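Similar to hydroxylamine oxidoreductase (Kuenenia stuttgartiensis, PDB 6H5L) probably acts as a reducing, multi-haem oxidoreductase related to hydroxylamine oxidoreductase, working in a 60-haem complex with an extended electron-transfer pathway. Local coordinates at residues 181-186 and 444-449; 400-405 and 430-435; 436-441 and 458-463. All blocks are in the same frame, centred on the assembly; numbering follows the deposited sequence.

Contact 1 (181-186 and 444-449); sequences VPWYAE and GMFLQM. With HEC (heme c), chain F.
Trp183 and Phe446 meet ring to ring beside heme c. NE1 of Trp183 stands over one face of the Phe446 ring, offset toward its rim and 3.5 Å from Phe446 CG. The indole's five-membered ring and the phenyl ring have centroids 4.5 Å apart with planes at 39°, an inclination between a stack and a T.

Both aromatics also touch the porphyrin periphery: CE2 of Phe446 comes 3.5 Å from C2B of the heme, and NE1 of Trp183 lies 3.5 Å from the heme methyl CMB. Val181 adds its CG1, 3.7 Å from heme CMA. Phe446 is on the side of the porphyrin plane where a water binds the iron at 2.1 Å. In the next shell, Tyr403 and Tyr443 pack on Trp183.

Farther from the heme the contact becomes aliphatic. CG of Glu186 packs 3.7 Å from Leu447 CD2, the two side chains crossing at about a right angle, and the sulphur of Met449 lies near the same CG. Only the methylene part of Glu186 is used here, since its carboxylate forms salt bridges with Arg189 and Arg190. Leu447 also packs on Met492 of the second subunit.

The chemistry is thus apolar beside the iron-bound water, consistent with a water-occupied distal site, as at the catalytic haem of the hydroxylamine oxidoreductase family, while the Glu186 carboxylate, turned to Arg189 and Arg190, is probably largely charge-balanced there.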
loop_
_atom_site.group_PDB
_atom_site.type_symbol
_atom_site.label_atom_id
_atom_site.label_comp_id
_atom_site.label_asym_id
_atom_site.label_seq_id
_atom_site.Cartn_x
_atom_site.Cartn_y
_atom_site.Cartn_z
ATOM N N VAL A 181 35.111 48.202 -17.224
ATOM C CA VAL A 181 35.090 49.469 -16.485
ATOM C C VAL A 181 36.497 49.784 -15.992
ATOM O O VAL A 181 37.238 48.860 -15.610
ATOM C CB VAL A 181 34.093 49.397 -15.326
ATOM C CG1 VAL A 181 32.669 49.321 -15.866
ATOM C CG2 VAL A 181 34.388 48.202 -14.431
ATOM N N PRO A 182 36.916 51.052 -15.995
ATOM C CA PRO A 182 38.323 51.359 -15.698
ATOM C C PRO A 182 38.707 51.164 -14.242
ATOM O O PRO A 182 39.898 50.986 -13.960
ATOM C CB PRO A 182 38.455 52.829 -16.117
ATOM C CG PRO A 182 37.078 53.380 -15.955
ATOM C CD PRO A 182 36.140 52.262 -16.318
ATOM N N TRP A 183 37.754 51.188 -13.312
ATOM C CA TRP A 183 38.101 51.062 -11.902
ATOM C C TRP A 183 38.392 49.626 -11.483
ATOM O O TRP A 183 38.796 49.405 -10.336
ATOM C CB TRP A 183 36.993 51.648 -11.022
ATOM C CG TRP A 183 35.622 51.102 -11.283
ATOM C CD1 TRP A 183 35.062 49.986 -10.730
ATOM C CD2 TRP A 183 34.625 51.664 -12.146
ATOM N NE1 TRP A 183 33.782 49.814 -11.203
ATOM C CE2 TRP A 183 33.491 50.831 -12.074
ATOM C CE3 TRP A 183 34.585 52.788 -12.978
ATOM C CZ2 TRP A 183 32.329 51.088 -12.799
ATOM C CZ3 TRP A 183 33.431 53.040 -13.697
ATOM C CH2 TRP A 183 32.320 52.193 -13.605
ATOM N N TYR A 184 38.205 48.651 -12.374
ATOM C CA TYR A 184 38.642 47.291 -12.075
ATOM C C TYR A 184 40.162 47.193 -12.130
ATOM O O TYR A 184 40.799 46.728 -11.178
ATOM C CB TYR A 184 37.996 46.304 -13.053
ATOM C CG TYR A 184 38.204 44.838 -12.710
ATOM C CD1 TYR A 184 39.407 44.198 -12.992
ATOM C CD2 TYR A 184 37.190 44.089 -12.122
ATOM C CE1 TYR A 184 39.600 42.865 -12.684
ATOM C CE2 TYR A 184 37.375 42.751 -11.813
ATOM C CZ TYR A 184 38.582 42.146 -12.098
ATOM O OH TYR A 184 38.780 40.819 -11.796
ATOM N N ALA A 185 40.757 47.629 -13.244
ATOM C CA ALA A 185 42.210 47.582 -13.380
ATOM C C ALA A 185 42.892 48.521 -12.392
ATOM O O ALA A 185 43.977 48.216 -11.886
ATOM C CB ALA A 185 42.612 47.932 -14.811
ATOM N N GLU A 186 42.273 49.669 -12.111
ATOM C CA GLU A 186 42.860 50.610 -11.163
ATOM C C GLU A 186 42.946 50.002 -9.770
ATOM O O GLU A 186 43.961 50.152 -9.082
ATOM C CB GLU A 186 42.044 51.902 -11.138
ATOM C CG GLU A 186 42.632 53.004 -10.269
ATOM C CD GLU A 186 43.964 53.515 -10.784
ATOM O OE1 GLU A 186 44.982 53.357 -10.078
ATOM O OE2 GLU A 186 43.996 54.076 -11.899
ATOM N N GLY A 444 33.323 55.550 -7.409
ATOM C CA GLY A 444 33.519 55.691 -5.976
ATOM C C GLY A 444 32.779 54.661 -5.150
ATOM O O GLY A 444 33.153 54.415 -3.998
ATOM N N MET A 445 31.730 54.058 -5.714
ATOM C CA MET A 445 31.059 52.944 -5.057
ATOM C C MET A 445 32.001 51.764 -4.860
ATOM O O MET A 445 31.843 50.991 -3.909
ATOM C CB MET A 445 29.853 52.509 -5.891
ATOM C CG MET A 445 28.625 52.115 -5.106
ATOM S SD MET A 445 27.597 53.543 -4.728
ATOM C CE MET A 445 26.261 52.751 -3.843
ATOM N N PHE A 446 32.989 51.618 -5.743
ATOM C CA PHE A 446 33.827 50.430 -5.827
ATOM C C PHE A 446 35.223 50.641 -5.259
ATOM O O PHE A 446 35.772 49.734 -4.624
ATOM C CB PHE A 446 33.949 49.972 -7.288
ATOM C CG PHE A 446 32.630 49.650 -7.950
ATOM C CD1 PHE A 446 31.738 50.655 -8.291
ATOM C CD2 PHE A 446 32.299 48.343 -8.260
ATOM C CE1 PHE A 446 30.533 50.358 -8.899
ATOM C CE2 PHE A 446 31.097 48.039 -8.869
ATOM C CZ PHE A 446 30.215 49.050 -9.192
ATOM N N LEU A 447 35.811 51.815 -5.472
ATOM C CA LEU A 447 37.203 52.062 -5.131
ATOM C C LEU A 447 37.351 53.465 -4.562
ATOM O O LEU A 447 36.697 54.403 -5.024
ATOM C CB LEU A 447 38.106 51.894 -6.361
ATOM C CG LEU A 447 39.581 52.271 -6.231
ATOM C CD1 LEU A 447 40.276 51.391 -5.206
ATOM C CD2 LEU A 447 40.271 52.179 -7.583
ATOM N N GLN A 448 38.211 53.598 -3.555
ATOM C CA GLN A 448 38.528 54.884 -2.950
ATOM C C GLN A 448 39.980 55.226 -3.248
ATOM O O GLN A 448 40.894 54.515 -2.813
ATOM C CB GLN A 448 38.282 54.867 -1.441
ATOM C CG GLN A 448 38.682 56.159 -0.747
ATOM C CD GLN A 448 37.904 57.357 -1.252
ATOM O OE1 GLN A 448 36.765 57.228 -1.694
ATOM N NE2 GLN A 448 38.520 58.532 -1.189
ATOM N N MET A 449 40.187 56.307 -3.989
ATOM C CA MET A 449 41.511 56.807 -4.309
ATOM C C MET A 449 41.838 57.982 -3.388
ATOM O O MET A 449 41.121 58.257 -2.421
ATOM C CB MET A 449 41.579 57.172 -5.793
ATOM C CG MET A 449 41.407 55.973 -6.713
ATOM S SD MET A 449 41.367 56.421 -8.454
ATOM C CE MET A 449 39.931 57.490 -8.469
HETATM FE FE HEC F . 28.057 43.657 -11.481
HETATM C CHA HEC F . 25.514 45.228 -13.080
HETATM C CHB HEC F . 30.353 45.604 -12.896
HETATM C CHC HEC F . 30.345 42.810 -8.956
HETATM C CHD HEC F . 26.030 41.170 -10.397
HETATM N NA HEC F . 27.947 45.137 -12.773
HETATM C C1A HEC F . 26.798 45.684 -13.313
HETATM C C2A HEC F . 27.206 46.806 -14.144
HETATM C C3A HEC F . 28.538 46.901 -14.090
HETATM C C4A HEC F . 29.037 45.852 -13.226
HETATM C CMA HEC F . 29.401 47.950 -14.825
HETATM C CAA HEC F . 26.286 47.739 -14.964
HETATM C CBA HEC F . 25.500 46.938 -15.994
HETATM C CGA HEC F . 26.284 46.869 -17.276
HETATM O O1A HEC F . 26.485 45.734 -17.774
HETATM O O2A HEC F . 26.717 47.934 -17.791
HETATM N NB HEC F . 30.041 44.065 -11.033
HETATM C C1B HEC F . 30.749 45.034 -11.706
HETATM C C2B HEC F . 31.942 45.346 -10.946
HETATM C C3B HEC F . 31.944 44.562 -9.838
HETATM C C4B HEC F . 30.740 43.749 -9.888
HETATM C CMB HEC F . 32.951 46.408 -11.446
HETATM C CAB HEC F . 32.942 44.428 -8.651
HETATM C CBB HEC F . 34.387 44.929 -8.882
HETATM N NC HEC F . 28.197 42.218 -9.970
HETATM C C1C HEC F . 29.170 42.090 -8.997
HETATM C C2C HEC F . 28.686 41.164 -7.986
HETATM C C3C HEC F . 27.540 40.629 -8.443
HETATM C C4C HEC F . 27.183 41.332 -9.661
HETATM C CMC HEC F . 29.540 40.642 -6.805
HETATM C CAC HEC F . 26.671 39.536 -7.770
HETATM C CBC HEC F . 26.154 39.997 -6.391
HETATM N ND HEC F . 26.058 43.266 -11.699
HETATM C C1D HEC F . 25.432 42.141 -11.174
HETATM C C2D HEC F . 24.043 42.157 -11.575
HETATM C C3D HEC F . 23.875 43.432 -12.422
HETATM C C4D HEC F . 25.181 44.052 -12.438
HETATM C CMD HEC F . 22.980 41.094 -11.218
HETATM C CAD HEC F . 22.603 43.969 -13.116
HETATM C CBD HEC F . 21.439 44.054 -12.133
HETATM C CGD HEC F . 20.227 44.572 -12.858
HETATM O O1D HEC F . 20.390 45.040 -14.011
HETATM O O2D HEC F . 19.108 44.523 -12.284
HETATM O O HOH W 1 27.303 44.856 -9.917
#

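Contact 2 (400-405 and 430-435); sequences RDPYPL and QGKFPV
Tyr403 and Gly431 tie two loops together backbone to backbone: the loop ahead of helix 406-412 meets the one that follows helix 420-429, in a partly buried region. Tyr403 N donates to Gly431 O at 2.9 Å with an N-H...O angle of 163°. CB of Pro402 packs against the same carbonyl oxygen.

A second bond comes from a side chain. The Lys432 chain is bent at chi2; NZ donates to Arg400 O over 3.1 Å, from above the carbonyl plane. NZ also makes a weak hydrogen bond to Ala398 O, in the residues just ahead of the 400-405 segment. An alanine in place of Lys432 would probably leave Arg400 O without this donor and open a gap beside CD of Pro402, which the lysine CE approaches to 4.2 Å.

Apolar contacts extend the seam. Tyr403 CD1 touches Val435 CG2 at 3.5 Å, the two side chains crossing obliquely, while the Tyr403 hydroxyl is hydrogen-bonded to Leu440 O. The extended Arg400 chain brings NH2 to within 3.7 Å of Pro434 CB, approaching at about a right angle; its guanidinium is engaged through NH1 in a salt bridge with Glu457.

Of the 24 residues between the two segments 21 are helical, so the contact closes the base of a helical excursion. The closing loop contains an inverse gamma turn centred on Lys432, in which Phe433 N bonds weakly to Gly431 O. That carbonyl therefore serves both the turn and Tyr403, and Gly431 enters the turn with a positive phi of 74°.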
loop_
_atom_site.group_PDB
_atom_site.type_symbol
_atom_site.label_atom_id
_atom_site.label_comp_id
_atom_site.label_asym_id
_atom_site.label_seq_id
_atom_site.Cartn_x
_atom_site.Cartn_y
_atom_site.Cartn_z
ATOM N N ARG A 400 43.609 66.124 -5.911
ATOM C CA ARG A 400 43.155 64.772 -5.625
ATOM C C ARG A 400 43.454 63.900 -6.836
ATOM O O ARG A 400 43.752 64.396 -7.926
ATOM C CB ARG A 400 41.664 64.738 -5.265
ATOM C CG ARG A 400 40.714 64.957 -6.433
ATOM C CD ARG A 400 39.280 65.066 -5.935
ATOM N NE ARG A 400 38.304 64.731 -6.967
ATOM C CZ ARG A 400 36.999 64.613 -6.745
ATOM N NH1 ARG A 400 36.513 64.806 -5.526
ATOM N NH2 ARG A 400 36.178 64.302 -7.739
ATOM N N ASP A 401 43.377 62.585 -6.628
ATOM C CA ASP A 401 43.667 61.646 -7.698
ATOM C C ASP A 401 42.705 61.854 -8.868
ATOM O O ASP A 401 41.556 62.265 -8.675
ATOM C CB ASP A 401 43.565 60.207 -7.196
ATOM C CG ASP A 401 44.848 59.717 -6.559
ATOM O OD1 ASP A 401 45.831 60.487 -6.532
ATOM O OD2 ASP A 401 44.873 58.561 -6.083
ATOM N N PRO A 402 43.151 61.584 -10.093
ATOM C CA PRO A 402 42.255 61.724 -11.248
ATOM C C PRO A 402 41.218 60.616 -11.314
ATOM O O PRO A 402 41.159 59.756 -10.429
ATOM C CB PRO A 402 43.216 61.665 -12.441
ATOM C CG PRO A 402 44.357 60.841 -11.949
ATOM C CD PRO A 402 44.514 61.191 -10.494
ATOM N N TYR A 403 40.392 60.642 -12.355
ATOM C CA TYR A 403 39.451 59.558 -12.593
ATOM C C TYR A 403 40.215 58.238 -12.704
ATOM O O TYR A 403 41.338 58.217 -13.222
ATOM C CB TYR A 403 38.651 59.831 -13.870
ATOM C CG TYR A 403 37.508 58.874 -14.131
ATOM C CD1 TYR A 403 36.265 59.068 -13.544
ATOM C CD2 TYR A 403 37.672 57.782 -14.972
ATOM C CE1 TYR A 403 35.216 58.197 -13.784
ATOM C CE2 TYR A 403 36.631 56.905 -15.218
ATOM C CZ TYR A 403 35.405 57.118 -14.622
ATOM O OH TYR A 403 34.365 56.249 -14.863
ATOM N N PRO A 404 39.655 57.132 -12.213
ATOM C CA PRO A 404 40.408 55.871 -12.185
ATOM C C PRO A 404 40.902 55.461 -13.567
ATOM O O PRO A 404 40.135 55.401 -14.531
ATOM C CB PRO A 404 39.397 54.865 -11.621
ATOM C CG PRO A 404 38.057 55.524 -11.761
ATOM C CD PRO A 404 38.325 56.983 -11.603
ATOM N N LEU A 405 42.210 55.198 -13.650
ATOM C CA LEU A 405 42.859 54.721 -14.874
ATOM C C LEU A 405 42.728 55.733 -16.011
ATOM O O LEU A 405 42.435 55.377 -17.153
ATOM C CB LEU A 405 42.306 53.357 -15.292
ATOM C CG LEU A 405 43.253 52.442 -16.069
ATOM C CD1 LEU A 405 44.231 51.762 -15.129
ATOM C CD2 LEU A 405 42.470 51.416 -16.861
ATOM N N GLN A 430 43.936 65.040 -18.527
ATOM C CA GLN A 430 44.449 63.807 -17.926
ATOM C C GLN A 430 43.571 63.345 -16.763
ATOM O O GLN A 430 44.058 62.862 -15.739
ATOM C CB GLN A 430 45.908 63.968 -17.496
ATOM C CG GLN A 430 46.875 64.053 -18.670
ATOM C CD GLN A 430 48.329 64.072 -18.240
ATOM O OE1 GLN A 430 48.638 64.041 -17.049
ATOM N NE2 GLN A 430 49.231 64.122 -19.213
ATOM N N GLY A 431 42.258 63.495 -16.932
ATOM C CA GLY A 431 41.305 62.953 -15.982
ATOM C C GLY A 431 41.202 63.688 -14.667
ATOM O O GLY A 431 40.631 63.152 -13.714
ATOM N N LYS A 432 41.729 64.907 -14.582
ATOM C CA LYS A 432 41.688 65.679 -13.341
ATOM C C LYS A 432 40.407 66.515 -13.264
ATOM O O LYS A 432 40.427 67.737 -13.122
ATOM C CB LYS A 432 42.934 66.547 -13.221
ATOM C CG LYS A 432 44.185 65.774 -12.838
ATOM C CD LYS A 432 44.683 66.194 -11.465
ATOM C CE LYS A 432 45.654 65.176 -10.890
ATOM N NZ LYS A 432 46.102 65.558 -9.522
ATOM N N PHE A 433 39.274 65.820 -13.355
ATOM C CA PHE A 433 37.962 66.445 -13.271
ATOM C C PHE A 433 36.986 65.457 -12.651
ATOM O O PHE A 433 37.202 64.243 -12.741
ATOM C CB PHE A 433 37.455 66.898 -14.650
ATOM C CG PHE A 433 37.601 65.857 -15.726
ATOM C CD1 PHE A 433 36.712 64.796 -15.817
ATOM C CD2 PHE A 433 38.619 65.950 -16.659
ATOM C CE1 PHE A 433 36.847 63.843 -16.809
ATOM C CE2 PHE A 433 38.756 65.003 -17.654
ATOM C CZ PHE A 433 37.870 63.948 -17.730
ATOM N N PRO A 434 35.919 65.936 -12.017
ATOM C CA PRO A 434 34.935 65.021 -11.437
ATOM C C PRO A 434 33.999 64.444 -12.487
ATOM O O PRO A 434 33.681 65.076 -13.496
ATOM C CB PRO A 434 34.161 65.907 -10.448
ATOM C CG PRO A 434 34.964 67.165 -10.316
ATOM C CD PRO A 434 35.654 67.330 -11.627
ATOM N N VAL A 435 33.558 63.216 -12.227
ATOM C CA VAL A 435 32.561 62.533 -13.045
ATOM C C VAL A 435 31.459 62.075 -12.099
ATOM O O VAL A 435 31.694 61.224 -11.234
ATOM C CB VAL A 435 33.150 61.347 -13.818
ATOM C CG1 VAL A 435 32.085 60.705 -14.683
ATOM C CG2 VAL A 435 34.332 61.798 -14.665
#

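Contact 3 (436-441 and 458-463); sequences VGPILG and NMYNRL
Tyr460 and Asn461, consecutive residues of helix 455-476, face the 436-441 loop in a buried helix-to-loop packing of this mainly helical multi-haem protein. The backbones come closest at Gly437 and Asn461, whose CA atoms are about 7.0 Å apart, an approach consistent with glycine at 437.

The van der Waals contacts gather round the tyrosine. Its CG is anti to the backbone N (chi1 173°), and the edge of the ring is presented to the loop: Gly437 CA sits near the ring plane, 3.6 Å from CE2. CG1 of Val436 lies obliquely to the ring, 4.0 Å from CD2, and Pro438 CD is 3.7 Å from the hydroxyl oxygen, its ring crossing the tyrosine side chain at about a right angle. The hydroxyl itself is hydrogen-bonded to Gln381 on helix 356-389; that helix also packs on Pro438 through Gln381 and on Val436 through Ile388, so loop and helix share a common neighbour.

Backbone shape supports this fit. Gly437, with a positive phi of 98°, brings its CA to the ring edge; a CB there would collide with the Val436 carbonyl and with Pro438 CD. A weak Gly441 N to Gly437 O bond of 3.0 Å folds the loop back on itself.

The polar link between the segments runs through water. The Asn461 amide is fixed in rotation because ND2 donates to Asn458 OD1, 3.0 Å away at an N-H...O angle of 156°, one turn earlier in the helix. This leaves OD1 as acceptor, from Trp464 NE1 and from a water 2.6 Å away, and that same water takes the N-H of Gly437 over 2.8 Å.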
loop_
_atom_site.group_PDB
_atom_site.type_symbol
_atom_site.label_atom_id
_atom_site.label_comp_id
_atom_site.label_asym_id
_atom_site.label_seq_id
_atom_site.Cartn_x
_atom_site.Cartn_y
_atom_site.Cartn_z
ATOM N N VAL A 436 30.260 62.631 -12.262
ATOM C CA VAL A 436 29.191 62.500 -11.280
ATOM C C VAL A 436 27.945 61.931 -11.940
ATOM O O VAL A 436 27.566 62.345 -13.040
ATOM C CB VAL A 436 28.876 63.859 -10.619
ATOM C CG1 VAL A 436 27.700 63.729 -9.666
ATOM C CG2 VAL A 436 30.098 64.400 -9.899
ATOM N N GLY A 437 27.313 60.969 -11.273
ATOM C CA GLY A 437 26.011 60.447 -11.720
ATOM C C GLY A 437 25.988 59.163 -12.517
ATOM O O GLY A 437 27.023 58.584 -12.747
ATOM N N PRO A 438 24.818 58.780 -13.060
ATOM C CA PRO A 438 24.620 57.539 -13.752
ATOM C C PRO A 438 25.628 57.084 -14.808
ATOM O O PRO A 438 26.011 57.756 -15.691
ATOM C CB PRO A 438 23.236 57.654 -14.391
ATOM C CG PRO A 438 22.785 59.019 -14.058
ATOM C CD PRO A 438 23.535 59.353 -12.800
ATOM N N ILE A 439 25.948 55.831 -14.584
ATOM C CA ILE A 439 26.880 54.855 -15.187
ATOM C C ILE A 439 28.329 55.193 -14.886
ATOM O O ILE A 439 28.842 54.548 -14.017
ATOM C CB ILE A 439 26.634 54.539 -16.666
ATOM C CG1 ILE A 439 25.154 54.570 -17.039
ATOM C CG2 ILE A 439 27.262 53.194 -16.967
ATOM C CD1 ILE A 439 24.303 53.698 -16.178
ATOM N N LEU A 440 28.893 56.260 -15.450
ATOM C CA LEU A 440 30.340 56.354 -15.270
ATOM C C LEU A 440 30.766 57.084 -14.001
ATOM O O LEU A 440 31.964 57.092 -13.693
ATOM C CB LEU A 440 30.982 57.013 -16.490
ATOM C CG LEU A 440 30.951 56.116 -17.731
ATOM C CD1 LEU A 440 31.867 56.644 -18.823
ATOM C CD2 LEU A 440 31.307 54.678 -17.368
ATOM N N GLY A 441 29.843 57.678 -13.253
ATOM C CA GLY A 441 30.211 58.303 -11.999
ATOM C C GLY A 441 30.217 57.385 -10.801
ATOM O O GLY A 441 30.490 57.832 -9.684
ATOM N N ASN A 458 29.813 60.145 -2.834
ATOM C CA ASN A 458 29.375 58.798 -2.500
ATOM C C ASN A 458 28.032 58.778 -1.786
ATOM O O ASN A 458 27.338 57.759 -1.836
ATOM C CB ASN A 458 30.427 58.103 -1.639
ATOM C CG ASN A 458 31.343 57.205 -2.454
ATOM O OD1 ASN A 458 31.346 57.261 -3.683
ATOM N ND2 ASN A 458 32.121 56.370 -1.773
ATOM N N MET A 459 27.650 59.870 -1.124
ATOM C CA MET A 459 26.279 59.981 -0.638
ATOM C C MET A 459 25.300 59.909 -1.799
ATOM O O MET A 459 24.332 59.140 -1.764
ATOM C CB MET A 459 26.085 61.288 0.131
ATOM C CG MET A 459 26.933 61.442 1.374
ATOM S SD MET A 459 26.761 63.084 2.110
ATOM C CE MET A 459 27.968 62.988 3.430
ATOM N N TYR A 460 25.535 60.715 -2.837
ATOM C CA TYR A 460 24.685 60.663 -4.020
ATOM C C TYR A 460 24.781 59.309 -4.711
ATOM O O TYR A 460 23.776 58.780 -5.197
ATOM C CB TYR A 460 25.057 61.787 -4.988
ATOM C CG TYR A 460 24.339 61.699 -6.313
ATOM C CD1 TYR A 460 22.953 61.636 -6.369
ATOM C CD2 TYR A 460 25.044 61.683 -7.509
ATOM C CE1 TYR A 460 22.290 61.553 -7.578
ATOM C CE2 TYR A 460 24.389 61.603 -8.723
ATOM C CZ TYR A 460 23.012 61.538 -8.751
ATOM O OH TYR A 460 22.354 61.458 -9.957
ATOM N N ASN A 461 25.986 58.735 -4.763
ATOM C CA ASN A 461 26.155 57.415 -5.363
ATOM C C ASN A 461 25.273 56.381 -4.673
ATOM O O ASN A 461 24.620 55.565 -5.332
ATOM C CB ASN A 461 27.623 56.995 -5.307
ATOM C CG ASN A 461 28.459 57.648 -6.389
ATOM O OD1 ASN A 461 27.933 58.100 -7.406
ATOM N ND2 ASN A 461 29.769 57.692 -6.180
ATOM N N ARG A 462 25.239 56.402 -3.339
ATOM C CA ARG A 462 24.358 55.489 -2.619
ATOM C C ARG A 462 22.890 55.808 -2.871
ATOM O O ARG A 462 22.039 54.916 -2.775
ATOM C CB ARG A 462 24.667 55.523 -1.124
ATOM C CG ARG A 462 25.939 54.781 -0.734
ATOM C CD ARG A 462 26.131 54.752 0.774
ATOM N NE ARG A 462 26.377 56.083 1.317
ATOM C CZ ARG A 462 27.578 56.648 1.386
ATOM N NH1 ARG A 462 28.644 55.995 0.943
ATOM N NH2 ARG A 462 27.714 57.864 1.897
ATOM N N LEU A 463 22.575 57.063 -3.194
ATOM C CA LEU A 463 21.189 57.424 -3.477
ATOM C C LEU A 463 20.705 56.772 -4.767
ATOM O O LEU A 463 19.642 56.139 -4.791
ATOM C CB LEU A 463 21.049 58.948 -3.549
ATOM C CG LEU A 463 19.649 59.572 -3.525
ATOM C CD1 LEU A 463 19.718 61.001 -3.016
ATOM C CD2 LEU A 463 18.988 59.544 -4.896
HETATM O O HOH W 2 28.178 60.354 -8.700
#

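How the contacts relate
Contacts 1 and 3 are buried and both reach the second subunit, whereas contact 2 is partly exposed and touches no other chain. Contact 1 is apolar and aromatic and lies against the heme; contact 2 relies on direct bonds to backbone carbonyls between two loops; contact 3 pairs a ring edge with a water bridge. They share elements: the chain running from 430 to 449 supplies a segment to each. Hydrogen bonds also join them: a weak one from Leu405 N to the Glu186 carboxylate between contacts 1 and 2, the Tyr403 hydroxyl's bond between 2 and 3, and one from Asn458 ND2 to Gly444 O between 1 and 3.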